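Local coordinates for OmpA family protein (Escherichia coli, PDB 5M38), which probably binds peptidoglycan as the cell-wall-binding domain of TagL, a component of the type VI secretion system, at residues A[67-70]-A[71-75]. Sequence-based numbering, arbitrary orientation.
Sequences AVRD and WMRDT
Asp70 and Arg73, one turn apart near the end of helix 54-74, show how acidic and basic residues on neighbouring turns can link into a chain of ion pairs. Asp70 OD1 lies 3.3 Å from Arg73 NH1, but it stands off the guanidinium plane and no N-H aims at it, leaving an electrostatic pairing. The same OD1 takes a shorter salt bridge from Arg69 NH1, at 2.7 Å. Arg73 meets Asp74 quite differently, side-on and close to its own guanidinium plane, through two hydrogen bonds that form part of a salt bridge: NE reaches Asp74 OD1 at 3.0 Å from above the carboxylate plane, and NH2 reaches OD2 at 2.8 Å on its syn side, N-H...O 159° in both. With CG anti to the backbone N (chi1 179°) and a bend at chi3, Arg73 runs alongside the Asp70 side chain, and Asp70 CA sits over one guanidinium face, toward its rim. Both arginine NH1 groups lie beside OD1, whose negative charge probably offsets part of their mutual repulsion. Were Arg73 replaced by alanine, the Asp74 carboxylate would probably lose its two-nitrogen partner and Asp70 one of its two positive neighbours.

Backbone bonds run underneath, from Trp71, Met72, Arg73 and Asp74 N to the carbonyls four residues earlier; Arg73 N to Arg69 O measures 2.8 Å.

Apolar contact falls on another side of the helix, where Val68 CG1 and Met72 CE meet at 4.2 Å, their side chains running alongside each other. Both also touch Ile111 of strand 108-112. The arrangement is that of an amphipathic helix, here the crossover helix of the beta-alpha-beta unit joining strands 42-47 and 83-89 in an OmpA-family domain.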
ATOM      1  N   ALA A  67       5.154  -0.951   5.970  1.00 53.53           N
ATOM      2  CA  ALA A  67       4.440  -0.203   7.022  1.00 52.89           C
ATOM      3  C   ALA A  67       2.997  -0.667   7.150  1.00 60.98           C
ATOM      4  O   ALA A  67       2.527  -0.848   8.277  1.00 63.63           O
ATOM      5  CB  ALA A  67       4.480   1.288   6.748  1.00 52.93           C
ATOM      6  N   VAL A  68       2.304  -0.897   6.005  1.00 56.88           N
ATOM      7  CA  VAL A  68       0.918  -1.388   5.971  1.00 55.89           C
ATOM      8  C   VAL A  68       0.854  -2.837   6.482  1.00 61.39           C
ATOM      9  O   VAL A  68      -0.016  -3.140   7.308  1.00 63.73           O
ATOM     10  CB  VAL A  68       0.237  -1.167   4.597  1.00 58.38           C
ATOM     11  CG1 VAL A  68      -1.126  -1.867   4.521  1.00 58.46           C
ATOM     12  CG2 VAL A  68       0.092   0.328   4.301  1.00 57.45           C
ATOM     13  N   ARG A  69       1.792  -3.709   6.047  1.00 56.35           N
ATOM     14  CA  ARG A  69       1.857  -5.103   6.502  1.00 55.81           C
ATOM     15  C   ARG A  69       2.053  -5.156   8.012  1.00 60.22           C
ATOM     16  O   ARG A  69       1.350  -5.920   8.674  1.00 60.02           O
ATOM     17  CB  ARG A  69       2.984  -5.890   5.810  1.00 56.67           C
ATOM     18  CG  ARG A  69       3.296  -7.204   6.547  1.00 65.85           C
ATOM     19  CD  ARG A  69       4.447  -8.014   6.031  1.00 85.45           C
ATOM     20  NE  ARG A  69       5.701  -7.264   5.885  1.00 89.74           N
ATOM     21  CZ  ARG A  69       6.467  -6.912   6.901  1.00 93.96           C
ATOM     22  NH1 ARG A  69       6.104  -7.199   8.137  1.00 88.55           N
ATOM     23  NH2 ARG A  69       7.586  -6.237   6.692  1.00 74.24           N
ATOM     24  N   ASP A  70       3.024  -4.360   8.552  1.00 57.04           N
ATOM     25  CA  ASP A  70       3.339  -4.290   9.982  1.00 57.58           C
ATOM     26  C   ASP A  70       2.105  -3.977  10.805  1.00 64.26           C
ATOM     27  O   ASP A  70       1.879  -4.635  11.816  1.00 65.44           O
ATOM     28  CB  ASP A  70       4.436  -3.256  10.262  1.00 59.50           C
ATOM     29  CG  ASP A  70       5.807  -3.585   9.708  1.00 69.23           C
ATOM     30  OD1 ASP A  70       6.010  -4.728   9.254  1.00 69.98           O
ATOM     31  OD2 ASP A  70       6.681  -2.701   9.729  1.00 73.74           O
ATOM     32  N   TRP A  71       1.282  -3.011  10.352  1.00 61.22           N
ATOM     33  CA  TRP A  71       0.041  -2.621  10.999  1.00 61.22           C
ATOM     34  C   TRP A  71      -0.924  -3.790  10.972  1.00 65.99           C
ATOM     35  O   TRP A  71      -1.504  -4.104  12.007  1.00 67.64           O
ATOM     36  CB  TRP A  71      -0.589  -1.406  10.310  1.00 59.44           C
ATOM     37  CG  TRP A  71      -1.701  -0.784  11.102  1.00 60.50           C
ATOM     38  CD1 TRP A  71      -1.591   0.240  11.993  1.00 63.62           C
ATOM     39  CD2 TRP A  71      -3.085  -1.185  11.119  1.00 60.41           C
ATOM     40  NE1 TRP A  71      -2.818   0.531  12.538  1.00 63.67           N
ATOM     41  CE2 TRP A  71      -3.757  -0.323  12.015  1.00 65.15           C
ATOM     42  CE3 TRP A  71      -3.826  -2.178  10.452  1.00 61.25           C
ATOM     43  CZ2 TRP A  71      -5.138  -0.404  12.243  1.00 64.70           C
ATOM     44  CZ3 TRP A  71      -5.197  -2.251  10.677  1.00 63.32           C
ATOM     45  CH2 TRP A  71      -5.837  -1.377  11.567  1.00 64.50           C
ATOM     46  N   MET A  72      -1.131  -4.416   9.786  1.00 60.80           N
ATOM     47  CA  MET A  72      -2.060  -5.542   9.650  1.00 60.21           C
ATOM     48  C   MET A  72      -1.645  -6.709  10.543  1.00 65.87           C
ATOM     49  O   MET A  72      -2.490  -7.368  11.134  1.00 66.11           O
ATOM     50  CB  MET A  72      -2.181  -6.001   8.180  1.00 61.91           C
ATOM     51  CG  MET A  72      -2.759  -4.959   7.228  1.00 65.00           C
ATOM     52  SD  MET A  72      -4.437  -4.430   7.664  1.00 69.11           S
ATOM     53  CE  MET A  72      -4.556  -2.937   6.675  1.00 65.17           C
ATOM     54  N   ARG A  73      -0.340  -6.959  10.623  1.00 65.02           N
ATOM     55  CA  ARG A  73       0.261  -8.041  11.385  1.00 66.57           C
ATOM     56  C   ARG A  73       0.128  -7.792  12.898  1.00 73.83           C
ATOM     57  O   ARG A  73      -0.442  -8.625  13.604  1.00 74.39           O
ATOM     58  CB  ARG A  73       1.734  -8.232  10.949  1.00 63.43           C
ATOM     59  CG  ARG A  73       2.502  -9.332  11.690  1.00 64.52           C
ATOM     60  CD  ARG A  73       3.993  -9.128  11.621  1.00 60.33           C
ATOM     61  NE  ARG A  73       4.419  -7.894  12.292  1.00 66.62           N
ATOM     62  CZ  ARG A  73       5.474  -7.172  11.929  1.00 72.69           C
ATOM     63  NH1 ARG A  73       6.246  -7.567  10.932  1.00 58.26           N
ATOM     64  NH2 ARG A  73       5.780  -6.062  12.588  1.00 62.00           N
ATOM     65  N   ASP A  74       0.652  -6.664  13.386  1.00 71.36           N
ATOM     66  CA  ASP A  74       0.634  -6.327  14.811  1.00 73.06           C
ATOM     67  C   ASP A  74      -0.720  -5.869  15.349  1.00 80.85           C
ATOM     68  O   ASP A  74      -1.168  -6.393  16.363  1.00 82.30           O
ATOM     69  CB  ASP A  74       1.707  -5.287  15.128  1.00 74.26           C
ATOM     70  CG  ASP A  74       3.122  -5.697  14.762  1.00 82.30           C
ATOM     71  OD1 ASP A  74       3.472  -6.879  14.964  1.00 82.75           O
ATOM     72  OD2 ASP A  74       3.894  -4.822  14.316  1.00 90.04           O
ATOM     73  N   THR A  75      -1.346  -4.873  14.699  1.00 78.02           N
ATOM     74  CA  THR A  75      -2.634  -4.348  15.143  1.00 79.09           C
ATOM     75  C   THR A  75      -3.805  -5.314  14.793  1.00 85.85           C
ATOM     76  O   THR A  75      -4.754  -5.404  15.574  1.00 88.12           O
ATOM     77  CB  THR A  75      -2.811  -2.907  14.645  1.00 82.37           C
ATOM     78  OG1 THR A  75      -1.651  -2.158  15.015  1.00 82.63           O
ATOM     79  CG2 THR A  75      -4.026  -2.230  15.221  1.00 79.71           C
TER